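Long-range contacts in deoxycytidylate deaminase (Cyanophage S-TIM5, PDB 4P9C), which probably catalyses the zinc-dependent hydrolytic deamination of dCMP to dUMP, with a further nucleotide site of the kind used for allosteric control: residues M28-I33 and H70-A75; L41-N46 and L76-K81; L91-S96 and K111-R116. All coordinates share one frame; numbering follows the deposited sequence.

From the N terminus, 28-33 comes first, on and just before strand 31-35, and 41-46 follows on its antiparallel neighbour, strand 40-45. The chain then meets helix 71-81, whose first half closes interaction 1 on the inner strand and second half interaction 2 on the outer one. The segments of these two alternate along the sequence, so their loops cross. Interaction 3 opens only after both have closed and shuts a shorter loop, from 91-96 through helix 99-107 to 111-116. It meets interaction 1 where strand 90-93 pairs with strand 31-35. Interactions 1 and 2 thus lay helix 71-81 on strands 31-35 and 40-45; interaction 3 joins strands 90-93 and 112-115 of the same sheet.

Interaction 1. Residues M28-I33 and H70-A75; sequences MKVGAI and HAEQNA. With ZN (zinc ion), chain M; DU (2'-deoxyuridine-5'-monophosphate), chain O; DCM (2'-deoxycytidine-5'-monophosphate), chain N.
V30 and A32 meet A71 and A75 where the start of helix 71-81 lies on strand 31-35; the axes of strand 31-33 and helix 71-75 pass 7.3 Å apart. This part of the contact is apolar. The methyl CB of A71 fits between V30, just ahead of the strand, and A32 within it, 3.8 Å from V30 CG1 and 4.0 Å from A32 CB, while A32 also reaches A75 CB one turn further along. With side chains this small, helix and strand can approach closely, and no hydrogen bond passes between the segments.

The polar contacts go instead to the deoxyuridine monophosphate, the expected product of dCMP deamination. A71 N donates to its O2 (3.0 Å), and its N3 donates to E72 OE2 at 2.7 Å with an N-H...O angle of 151°. The bend of E72 at chi2 (83°) brings the carboxylate round to the base. E72 is the predicted proton donor. V30 CG2 packs against the sugar, 3.6 Å from C1'.

Zinc is bound by H70 ND1 at 2.1 Å and by O4 of the nucleotide at 2.2 Å; C98 and C101 complete the site, the zinc signature of cytidine and deoxycytidylate deaminases. H70 is also the N-cap residue of the helix. H70 N points at a lone pair of Q73 OE1, within the plane of that amide, a nearly straight bond that ties the liganding residue to the first turn. Further along, N74 ND2 donates to O3' of the deoxycytidine monophosphate and to W45 O, so the same turn faces both nucleotides.

Around this contact, strand 31-35 runs between strands 40-45 and 90-93, helix 6-20 touches I33, and helix 99-107 packs on E72 and Q73.

Interaction 2. Residues L41-N46 and L76-K81; sequences LAHGWN and LVKMAK. With DCM (2'-deoxycytidine-5'-monophosphate), chain N; DU (2'-deoxyuridine-5'-monophosphate), chain O.
M79 and K78 of helix 71-81 close over L41 and A42 of strand 40-45. The apolar part is carried by the methionine sulfur and aliphatic carbons: M79 SD sits 3.6 Å from L41 CB and 3.7 Å from A42 CB, and its CE continues to L41 CD1. Bends at chi2 and chi3 (-53° and -65°) curl the methionine back over the strand. A42 CB also touches K78 CB at 3.8 Å, where the two backbones come nearest.

The helix runs roughly against the strand, at 146°, and covers one of the two edge strands of the sheet within this chain, the helix-on-sheet layering of the cytidine deaminase fold. The deoxycytidine monophosphate lies beside the strand, bordered by H43, W45 and K78, in a site that also binds dTTP, consistent with the allosteric site of related dCMP deaminases.

Polar contacts gather at that base. K78 NZ approaches H43 obliquely to its ring, 3.8 Å from CD2, and its hydrogen-bond partner is G38 O of the third subunit. H43 meets the base amino group N4 at its ring edge, and W45 N donates to the base O2 at 3.3 Å. The indole of W45 lies over the nucleotide, CH2 being 3.2 Å from C4. At the strand's end N46 ND2 turns to the other nucleotide, donating to O3' of the deoxyuridine monophosphate at 3.1 Å and also to M28 O.

Interaction 3. Residues L91-S96 and K111-R116; sequences LFCTHS and KKVYYR
L91 and C93 are joined to K112 and Y114 by three parallel-strand hydrogen bonds. L91 N donates to K112 O at 2.9 Å, L91 O accepts from Y114 N at 2.7 Å, almost along the C=O axis, and C93 N donates to Y114 O at 2.8 Å. Between them F92 turns its backbone the other way, bonding I33 of strand 31-35. Past C93 the pairing fades: R116 N finds C93 O and T94 O only through long, weak bonds, and C93 O takes a CA-H...O contact from Y115 as well. The backbone turns a corner at T94 and again at R116.

On one face the rings of F92 and Y114 form an offset stack, centroids 4.3 Å apart and planes at 12°, the two side chains running alongside each other from neighbouring strands. Y114 OH is hydrogen-bonded to E90 OE2. On the face of L91, V113 and Y115, the Y115 ring takes S96 CB, from the loop past the corner, over its face, a CH-pi contact. The charged tips find carboxylates elsewhere, K112 at E136 and R116 at E10.

These strands flank helix 99-107, which carries zinc ligand C101, in a beta-alpha-beta crossover. The chemistry implies regular pairing that ends near C93; T94 and S96 then bond the backbone of N117, S96 OG bonds Y119 N, and T94 OG1, shared with H95 ND1, ties the corner to G31 N of strand 31-35.

Interaction 1. Residues M28-I33 and H70-A75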
loop_
_atom_site.group_PDB
_atom_site.type_symbol
_atom_site.label_atom_id
_atom_site.label_comp_id
_atom_site.label_asym_id
_atom_site.label_seq_id
_atom_site.Cartn_x
_atom_site.Cartn_y
_atom_site.Cartn_z
ATOM N N MET A 28 -5.149 14.228 -33.500
ATOM C CA MET A 28 -4.705 15.048 -32.373
ATOM C C MET A 28 -3.946 14.193 -31.360
ATOM O O MET A 28 -4.405 13.117 -30.978
ATOM C CB MET A 28 -5.908 15.717 -31.693
ATOM C CG MET A 28 -5.548 16.900 -30.804
ATOM S SD MET A 28 -6.986 17.884 -30.328
ATOM C CE MET A 28 -7.269 18.838 -31.816
ATOM N N LYS A 29 -2.790 14.687 -30.927
ATOM C CA LYS A 29 -1.993 14.006 -29.910
ATOM C C LYS A 29 -2.250 14.613 -28.534
ATOM O O LYS A 29 -2.000 15.802 -28.309
ATOM C CB LYS A 29 -0.509 14.066 -30.262
ATOM C CG LYS A 29 -0.109 13.171 -31.423
ATOM C CD LYS A 29 1.381 13.290 -31.706
ATOM C CE LYS A 29 1.826 12.295 -32.777
ATOM N NZ LYS A 29 1.343 12.683 -34.140
ATOM N N VAL A 30 -2.759 13.786 -27.621
ATOM C CA VAL A 30 -3.208 14.249 -26.307
ATOM C C VAL A 30 -2.490 13.517 -25.168
ATOM O O VAL A 30 -2.261 12.310 -25.244
ATOM C CB VAL A 30 -4.750 14.098 -26.139
ATOM C CG1 VAL A 30 -5.239 14.815 -24.883
ATOM C CG2 VAL A 30 -5.487 14.636 -27.361
ATOM N N GLY A 31 -2.138 14.266 -24.125
ATOM C CA GLY A 31 -1.456 13.712 -22.956
ATOM C C GLY A 31 -2.035 14.199 -21.640
ATOM O O GLY A 31 -2.423 15.364 -21.515
ATOM N N ALA A 32 -2.081 13.300 -20.657
ATOM C CA ALA A 32 -2.621 13.597 -19.329
ATOM C C ALA A 32 -1.692 13.119 -18.211
ATOM O O ALA A 32 -1.171 12.002 -18.259
ATOM C CB ALA A 32 -4.008 12.992 -19.171
ATOM N N ILE A 33 -1.494 13.972 -17.208
ATOM C CA ILE A 33 -0.544 13.711 -16.126
ATOM C C ILE A 33 -1.222 13.857 -14.766
ATOM O O ILE A 33 -1.824 14.893 -14.471
ATOM C CB ILE A 33 0.683 14.665 -16.213
ATOM C CG1 ILE A 33 1.514 14.389 -17.474
ATOM C CG2 ILE A 33 1.566 14.565 -14.968
ATOM C CD1 ILE A 33 2.139 12.997 -17.557
ATOM N N HIS A 70 -9.228 7.776 -24.559
ATOM C CA HIS A 70 -8.794 9.153 -24.365
ATOM C C HIS A 70 -7.653 9.182 -23.347
ATOM O O HIS A 70 -7.525 8.270 -22.525
ATOM C CB HIS A 70 -9.969 10.013 -23.897
ATOM C CG HIS A 70 -10.971 10.319 -24.968
ATOM N ND1 HIS A 70 -11.758 11.453 -24.947
ATOM C CD2 HIS A 70 -11.315 9.647 -26.093
ATOM C CE1 HIS A 70 -12.543 11.464 -26.008
ATOM N NE2 HIS A 70 -12.292 10.380 -26.722
ATOM N N ALA A 71 -6.824 10.221 -23.415
ATOM C CA ALA A 71 -5.701 10.359 -22.490
ATOM C C ALA A 71 -6.177 10.356 -21.039
ATOM O O ALA A 71 -5.519 9.781 -20.168
ATOM C CB ALA A 71 -4.912 11.626 -22.792
ATOM N N GLU A 72 -7.319 11.000 -20.794
ATOM C CA GLU A 72 -7.891 11.100 -19.447
ATOM C C GLU A 72 -8.409 9.751 -18.983
ATOM O O GLU A 72 -8.330 9.427 -17.799
ATOM C CB GLU A 72 -9.030 12.123 -19.396
ATOM C CG GLU A 72 -8.636 13.548 -19.765
ATOM C CD GLU A 72 -8.625 13.792 -21.265
ATOM O OE1 GLU A 72 -8.159 14.870 -21.683
ATOM O OE2 GLU A 72 -9.078 12.912 -22.029
ATOM N N GLN A 73 -8.949 8.977 -19.919
ATOM C CA GLN A 73 -9.411 7.625 -19.631
ATOM C C GLN A 73 -8.242 6.731 -19.258
ATOM O O GLN A 73 -8.315 5.979 -18.285
ATOM C CB GLN A 73 -10.144 7.031 -20.830
ATOM C CG GLN A 73 -11.590 7.461 -20.959
ATOM C CD GLN A 73 -12.237 6.918 -22.216
ATOM O OE1 GLN A 73 -11.631 6.907 -23.289
ATOM N NE2 GLN A 73 -13.482 6.475 -22.093
ATOM N N ASN A 74 -7.164 6.822 -20.034
ATOM C CA ASN A 74 -5.970 6.027 -19.791
ATOM C C ASN A 74 -5.307 6.335 -18.460
ATOM O O ASN A 74 -4.797 5.427 -17.803
ATOM C CB ASN A 74 -4.971 6.186 -20.935
ATOM C CG ASN A 74 -5.251 5.244 -22.080
ATOM O OD1 ASN A 74 -5.637 4.091 -21.872
ATOM N ND2 ASN A 74 -5.055 5.723 -23.299
ATOM N N ALA A 75 -5.317 7.607 -18.066
ATOM C CA ALA A 75 -4.765 8.013 -16.778
ATOM C C ALA A 75 -5.652 7.525 -15.637
ATOM O O ALA A 75 -5.155 7.120 -14.586
ATOM C CB ALA A 75 -4.598 9.525 -16.721
HETATM ZN ZN ZN M . -12.123 12.339 -23.057
HETATM O OP3 DU O . -11.310 12.741 -32.895
HETATM P P DU O . -11.510 13.839 -31.939
HETATM O OP1 DU O . -11.829 15.143 -32.560
HETATM O OP2 DU O . -12.302 13.522 -30.743
HETATM O "O5'" DU O . -10.054 14.116 -31.369
HETATM C "C5'" DU O . -8.959 13.286 -31.769
HETATM C "C4'" DU O . -8.243 12.751 -30.527
HETATM O "O4'" DU O . -8.672 13.489 -29.373
HETATM C "C3'" DU O . -8.706 11.329 -30.248
HETATM O "O3'" DU O . -7.723 10.403 -30.733
HETATM C "C2'" DU O . -8.771 11.252 -28.731
HETATM C "C1'" DU O . -8.335 12.633 -28.272
HETATM N N1 DU O . -9.088 13.056 -27.070
HETATM C C2 DU O . -8.679 12.660 -25.855
HETATM O O2 DU O . -7.681 11.949 -25.748
HETATM N N3 DU O . -9.382 13.052 -24.709
HETATM C C4 DU O . -10.516 13.861 -24.829
HETATM O O4 DU O . -11.137 14.209 -23.826
HETATM C C5 DU O . -10.937 14.270 -26.088
HETATM C C6 DU O . -10.222 13.867 -27.209
HETATM N N1 DCM N . -0.863 3.691 -22.203
HETATM C C2 DCM N . -0.737 4.809 -21.455
HETATM N N3 DCM N . 0.386 4.976 -20.627
HETATM C C4 DCM N . 1.375 3.979 -20.574
HETATM C C5 DCM N . 1.245 2.830 -21.342
HETATM C C6 DCM N . 0.126 2.685 -22.155
HETATM O O2 DCM N . -1.591 5.695 -21.482
HETATM N N4 DCM N . 2.441 4.139 -19.794
HETATM C "C1'" DCM N . -2.057 3.497 -23.074
HETATM C "C2'" DCM N . -1.958 4.276 -24.374
HETATM C "C3'" DCM N . -2.606 3.362 -25.381
HETATM C "C4'" DCM N . -2.290 1.967 -24.863
HETATM O "O4'" DCM N . -2.171 2.084 -23.424
HETATM O "O3'" DCM N . -4.034 3.564 -25.375
HETATM C "C5'" DCM N . -0.994 1.440 -25.500
HETATM O "O5'" DCM N . -0.789 0.094 -25.056
HETATM P P DCM N . 0.692 -0.515 -25.039
HETATM O O1P DCM N . 1.645 0.270 -24.217
HETATM O O2P DCM N . 0.558 -2.045 -24.530
HETATM O O3P DCM N . 1.165 -0.629 -26.592
#

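Interaction 2. Residues L41-N46 and L76-K81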
loop_
_atom_site.group_PDB
_atom_site.type_symbol
_atom_site.label_atom_id
_atom_site.label_comp_id
_atom_site.label_asym_id
_atom_site.label_seq_id
_atom_site.Cartn_x
_atom_site.Cartn_y
_atom_site.Cartn_z
ATOM N N LEU A 41 1.860 10.186 -10.719
ATOM C CA LEU A 41 1.304 8.856 -10.458
ATOM C C LEU A 41 0.847 8.124 -11.717
ATOM O O LEU A 41 0.884 6.890 -11.764
ATOM C CB LEU A 41 0.162 8.945 -9.440
ATOM C CG LEU A 41 0.405 9.828 -8.205
ATOM C CD1 LEU A 41 -0.856 9.892 -7.359
ATOM C CD2 LEU A 41 1.598 9.345 -7.370
ATOM N N ALA A 42 0.420 8.877 -12.725
ATOM C CA ALA A 42 -0.001 8.282 -13.991
ATOM C C ALA A 42 0.260 9.196 -15.177
ATOM O O ALA A 42 0.063 10.412 -15.094
ATOM C CB ALA A 42 -1.476 7.890 -13.935
ATOM N N HIS A 43 0.673 8.632 -16.288
ATOM C CA HIS A 43 0.811 9.355 -17.538
ATOM C C HIS A 43 0.081 8.652 -18.667
ATOM O O HIS A 43 0.448 7.600 -19.081
ATOM C CB HIS A 43 2.266 9.585 -17.899
ATOM C CG HIS A 43 3.100 8.357 -17.912
ATOM N ND1 HIS A 43 4.128 8.163 -17.035
ATOM C CD2 HIS A 43 3.075 7.267 -18.696
ATOM C CE1 HIS A 43 4.701 7.007 -17.275
ATOM N NE2 HIS A 43 4.077 6.442 -18.277
ATOM N N GLY A 44 -0.976 9.269 -19.143
ATOM C CA GLY A 44 -1.830 8.698 -20.171
ATOM C C GLY A 44 -1.805 9.491 -21.458
ATOM O O GLY A 44 -1.695 10.717 -21.445
ATOM N N TRP A 45 -1.899 8.775 -22.572
ATOM C CA TRP A 45 -2.031 9.400 -23.878
ATOM C C TRP A 45 -3.062 8.634 -24.695
ATOM O O TRP A 45 -3.323 7.457 -24.425
ATOM C CB TRP A 45 -0.683 9.443 -24.599
ATOM C CG TRP A 45 -0.109 8.090 -24.851
ATOM C CD1 TRP A 45 -0.412 7.255 -25.886
ATOM C CD2 TRP A 45 0.859 7.405 -24.047
ATOM N NE1 TRP A 45 0.311 6.092 -25.782
ATOM C CE2 TRP A 45 1.096 6.154 -24.665
ATOM C CE3 TRP A 45 1.549 7.724 -22.873
ATOM C CZ2 TRP A 45 1.998 5.221 -24.143
ATOM C CZ3 TRP A 45 2.448 6.793 -22.356
ATOM C CH2 TRP A 45 2.666 5.560 -22.996
ATOM N N ASN A 46 -3.641 9.297 -25.695
ATOM C CA ASN A 46 -4.670 8.677 -26.529
ATOM C C ASN A 46 -4.120 7.568 -27.425
ATOM O O ASN A 46 -3.044 7.707 -28.011
ATOM C CB ASN A 46 -5.466 9.717 -27.343
ATOM C CG ASN A 46 -4.582 10.640 -28.183
ATOM O OD1 ASN A 46 -3.423 10.898 -27.853
ATOM N ND2 ASN A 46 -5.146 11.157 -29.268
ATOM N N LEU A 76 -6.961 7.560 -15.861
ATOM C CA LEU A 76 -7.944 7.106 -14.888
ATOM C C LEU A 76 -7.787 5.605 -14.650
ATOM O O LEU A 76 -7.754 5.149 -13.506
ATOM C CB LEU A 76 -9.353 7.412 -15.408
ATOM C CG LEU A 76 -10.499 7.797 -14.459
ATOM C CD1 LEU A 76 -10.951 6.631 -13.578
ATOM C CD2 LEU A 76 -10.147 9.020 -13.604
ATOM N N VAL A 77 -7.685 4.855 -15.747
ATOM C CA VAL A 77 -7.541 3.402 -15.715
ATOM C C VAL A 77 -6.222 3.024 -15.060
ATOM O O VAL A 77 -6.145 2.049 -14.302
ATOM C CB VAL A 77 -7.613 2.818 -17.147
ATOM C CG1 VAL A 77 -7.051 1.401 -17.209
ATOM C CG2 VAL A 77 -9.050 2.839 -17.657
ATOM N N LYS A 78 -5.195 3.816 -15.358
ATOM C CA LYS A 78 -3.867 3.633 -14.803
ATOM C C LYS A 78 -3.894 3.775 -13.291
ATOM O O LYS A 78 -3.212 3.034 -12.578
ATOM C CB LYS A 78 -2.919 4.675 -15.396
ATOM C CG LYS A 78 -1.451 4.302 -15.363
ATOM C CD LYS A 78 -1.090 3.384 -16.523
ATOM C CE LYS A 78 0.416 3.240 -16.669
ATOM N NZ LYS A 78 1.073 4.522 -17.100
ATOM N N MET A 79 -4.683 4.737 -12.814
ATOM C CA MET A 79 -4.824 4.982 -11.384
ATOM C C MET A 79 -5.585 3.864 -10.676
ATOM O O MET A 79 -5.366 3.614 -9.489
ATOM C CB MET A 79 -5.470 6.344 -11.117
ATOM C CG MET A 79 -4.543 7.533 -11.377
ATOM S SD MET A 79 -2.951 7.439 -10.525
ATOM C CE MET A 79 -3.457 7.538 -8.806
ATOM N N ALA A 80 -6.475 3.197 -11.406
ATOM C CA ALA A 80 -7.182 2.027 -10.887
ATOM C C ALA A 80 -6.240 0.827 -10.765
ATOM O O ALA A 80 -6.432 -0.034 -9.905
ATOM C CB ALA A 80 -8.371 1.691 -11.768
ATOM N N LYS A 81 -5.230 0.785 -11.634
ATOM C CA LYS A 81 -4.187 -0.240 -11.581
ATOM C C LYS A 81 -3.085 0.139 -10.592
ATOM O O LYS A 81 -2.235 -0.689 -10.251
ATOM C CB LYS A 81 -3.594 -0.490 -12.976
ATOM C CG LYS A 81 -4.491 -1.307 -13.904
ATOM C CD LYS A 81 -3.807 -1.644 -15.233
ATOM C CE LYS A 81 -3.926 -0.506 -16.241
ATOM N NZ LYS A 81 -3.239 -0.817 -17.531
HETATM N N1 DCM N . -0.863 3.691 -22.203
HETATM C C2 DCM N . -0.737 4.809 -21.455
HETATM N N3 DCM N . 0.386 4.976 -20.627
HETATM C C4 DCM N . 1.375 3.979 -20.574
HETATM C C5 DCM N . 1.245 2.830 -21.342
HETATM C C6 DCM N . 0.126 2.685 -22.155
HETATM O O2 DCM N . -1.591 5.695 -21.482
HETATM N N4 DCM N . 2.441 4.139 -19.794
HETATM C "C1'" DCM N . -2.057 3.497 -23.074
HETATM C "C2'" DCM N . -1.958 4.276 -24.374
HETATM C "C3'" DCM N . -2.606 3.362 -25.381
HETATM C "C4'" DCM N . -2.290 1.967 -24.863
HETATM O "O4'" DCM N . -2.171 2.084 -23.424
HETATM O "O3'" DCM N . -4.034 3.564 -25.375
HETATM C "C5'" DCM N . -0.994 1.440 -25.500
HETATM O "O5'" DCM N . -0.789 0.094 -25.056
HETATM P P DCM N . 0.692 -0.515 -25.039
HETATM O O1P DCM N . 1.645 0.270 -24.217
HETATM O O2P DCM N . 0.558 -2.045 -24.530
HETATM O O3P DCM N . 1.165 -0.629 -26.592
HETATM O OP3 DU O . -11.310 12.741 -32.895
HETATM P P DU O . -11.510 13.839 -31.939
HETATM O OP1 DU O . -11.829 15.143 -32.560
HETATM O OP2 DU O . -12.302 13.522 -30.743
HETATM O "O5'" DU O . -10.054 14.116 -31.369
HETATM C "C5'" DU O . -8.959 13.286 -31.769
HETATM C "C4'" DU O . -8.243 12.751 -30.527
HETATM O "O4'" DU O . -8.672 13.489 -29.373
HETATM C "C3'" DU O . -8.706 11.329 -30.248
HETATM O "O3'" DU O . -7.723 10.403 -30.733
HETATM C "C2'" DU O . -8.771 11.252 -28.731
HETATM C "C1'" DU O . -8.335 12.633 -28.272
HETATM N N1 DU O . -9.088 13.056 -27.070
HETATM C C2 DU O . -8.679 12.660 -25.855
HETATM O O2 DU O . -7.681 11.949 -25.748
HETATM N N3 DU O . -9.382 13.052 -24.709
HETATM C C4 DU O . -10.516 13.861 -24.829
HETATM O O4 DU O . -11.137 14.209 -23.826
HETATM C C5 DU O . -10.937 14.270 -26.088
HETATM C C6 DU O . -10.222 13.867 -27.209
#

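Interaction 3. Residues L91-S96 and K111-R116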
loop_
_atom_site.group_PDB
_atom_site.type_symbol
_atom_site.label_atom_id
_atom_site.label_comp_id
_atom_site.label_asym_id
_atom_site.label_seq_id
_atom_site.Cartn_x
_atom_site.Cartn_y
_atom_site.Cartn_z
ATOM N N LEU A 91 -4.689 17.247 -12.229
ATOM C CA LEU A 91 -4.533 16.688 -13.566
ATOM C C LEU A 91 -3.990 17.717 -14.557
ATOM O O LEU A 91 -4.589 18.778 -14.751
ATOM C CB LEU A 91 -5.867 16.111 -14.055
ATOM C CG LEU A 91 -5.871 15.128 -15.233
ATOM C CD1 LEU A 91 -5.150 13.829 -14.889
ATOM C CD2 LEU A 91 -7.303 14.837 -15.657
ATOM N N PHE A 92 -2.849 17.402 -15.173
ATOM C CA PHE A 92 -2.270 18.236 -16.230
ATOM C C PHE A 92 -2.586 17.635 -17.601
ATOM O O PHE A 92 -2.149 16.527 -17.921
ATOM C CB PHE A 92 -0.753 18.389 -16.055
ATOM C CG PHE A 92 -0.345 19.271 -14.898
ATOM C CD1 PHE A 92 -0.044 20.614 -15.101
ATOM C CD2 PHE A 92 -0.239 18.749 -13.609
ATOM C CE1 PHE A 92 0.343 21.434 -14.039
ATOM C CE2 PHE A 92 0.146 19.557 -12.537
ATOM C CZ PHE A 92 0.440 20.902 -12.756
ATOM N N CYS A 93 -3.347 18.381 -18.397
ATOM C CA CYS A 93 -3.799 17.937 -19.713
ATOM C C CYS A 93 -3.350 18.892 -20.813
ATOM O O CYS A 93 -3.344 20.110 -20.620
ATOM C CB CYS A 93 -5.324 17.807 -19.729
ATOM S SG CYS A 93 -5.954 16.460 -18.695
ATOM N N THR A 94 -2.968 18.342 -21.961
ATOM C CA THR A 94 -2.587 19.162 -23.106
ATOM C C THR A 94 -3.826 19.849 -23.668
ATOM O O THR A 94 -3.766 20.986 -24.140
ATOM C CB THR A 94 -1.935 18.323 -24.217
ATOM O OG1 THR A 94 -2.739 17.167 -24.479
ATOM C CG2 THR A 94 -0.539 17.874 -23.802
ATOM N N HIS A 95 -4.943 19.135 -23.601
ATOM C CA HIS A 95 -6.212 19.615 -24.103
ATOM C C HIS A 95 -7.257 19.456 -23.016
ATOM O O HIS A 95 -7.136 18.587 -22.150
ATOM C CB HIS A 95 -6.625 18.828 -25.350
ATOM C CG HIS A 95 -5.657 18.950 -26.487
ATOM N ND1 HIS A 95 -4.478 18.237 -26.541
ATOM C CD2 HIS A 95 -5.693 19.707 -27.609
ATOM C CE1 HIS A 95 -3.829 18.550 -27.648
ATOM N NE2 HIS A 95 -4.544 19.438 -28.316
ATOM N N SER A 96 -8.281 20.301 -23.071
ATOM C CA SER A 96 -9.413 20.230 -22.153
ATOM C C SER A 96 -10.187 18.923 -22.342
ATOM O O SER A 96 -10.503 18.551 -23.473
ATOM C CB SER A 96 -10.343 21.429 -22.364
ATOM O OG SER A 96 -10.832 21.469 -23.696
ATOM N N LYS A 111 -9.051 17.611 -7.687
ATOM C CA LYS A 111 -9.406 18.953 -7.223
ATOM C C LYS A 111 -9.236 20.039 -8.286
ATOM O O LYS A 111 -9.976 21.026 -8.290
ATOM C CB LYS A 111 -8.649 19.317 -5.938
ATOM C CG LYS A 111 -7.126 19.332 -6.042
ATOM C CD LYS A 111 -6.494 19.815 -4.741
ATOM C CE LYS A 111 -4.975 19.805 -4.820
ATOM N NZ LYS A 111 -4.343 20.143 -3.484
ATOM N N LYS A 112 -8.269 19.851 -9.177
ATOM C CA LYS A 112 -7.965 20.851 -10.194
ATOM C C LYS A 112 -7.460 20.206 -11.474
ATOM O O LYS A 112 -6.656 19.269 -11.442
ATOM C CB LYS A 112 -6.939 21.862 -9.659
ATOM C CG LYS A 112 -6.755 23.106 -10.521
ATOM C CD LYS A 112 -5.795 24.094 -9.871
ATOM C CE LYS A 112 -5.751 25.409 -10.632
ATOM N NZ LYS A 112 -4.985 26.466 -9.862
ATOM N N VAL A 113 -7.945 20.715 -12.601
ATOM C CA VAL A 113 -7.469 20.295 -13.912
ATOM C C VAL A 113 -6.789 21.479 -14.604
ATOM O O VAL A 113 -7.393 22.547 -14.757
ATOM C CB VAL A 113 -8.625 19.753 -14.792
ATOM C CG1 VAL A 113 -8.153 19.489 -16.223
ATOM C CG2 VAL A 113 -9.219 18.487 -14.183
ATOM N N TYR A 114 -5.534 21.284 -15.008
ATOM C CA TYR A 114 -4.811 22.259 -15.829
ATOM C C TYR A 114 -4.874 21.835 -17.293
ATOM O O TYR A 114 -4.733 20.645 -17.599
ATOM C CB TYR A 114 -3.340 22.344 -15.417
ATOM C CG TYR A 114 -3.091 22.713 -13.974
ATOM C CD1 TYR A 114 -2.984 24.050 -13.585
ATOM C CD2 TYR A 114 -2.941 21.725 -13.002
ATOM C CE1 TYR A 114 -2.743 24.390 -12.259
ATOM C CE2 TYR A 114 -2.702 22.055 -11.675
ATOM C CZ TYR A 114 -2.603 23.387 -11.308
ATOM O OH TYR A 114 -2.370 23.717 -9.992
ATOM N N TYR A 115 -5.078 22.794 -18.198
ATOM C CA TYR A 115 -5.045 22.511 -19.641
ATOM C C TYR A 115 -4.362 23.610 -20.454
ATOM O O TYR A 115 -4.297 24.761 -20.019
ATOM C CB TYR A 115 -6.453 22.227 -20.190
ATOM C CG TYR A 115 -7.314 23.452 -20.442
ATOM C CD1 TYR A 115 -7.458 23.978 -21.725
ATOM C CD2 TYR A 115 -7.997 24.075 -19.398
ATOM C CE1 TYR A 115 -8.249 25.099 -21.964
ATOM C CE2 TYR A 115 -8.791 25.198 -19.624
ATOM C CZ TYR A 115 -8.913 25.701 -20.905
ATOM O OH TYR A 115 -9.698 26.809 -21.134
ATOM N N ARG A 116 -3.852 23.259 -21.633
ATOM C CA ARG A 116 -3.198 24.245 -22.489
ATOM C C ARG A 116 -4.022 24.622 -23.720
ATOM O O ARG A 116 -4.211 25.806 -24.006
ATOM C CB ARG A 116 -1.789 23.793 -22.890
ATOM C CG ARG A 116 -1.043 24.820 -23.738
ATOM C CD ARG A 116 0.445 24.785 -23.467
ATOM N NE ARG A 116 0.795 25.479 -22.228
ATOM C CZ ARG A 116 1.980 25.393 -21.633
ATOM N NH1 ARG A 116 2.945 24.637 -22.150
ATOM N NH2 ARG A 116 2.205 26.060 -20.510
#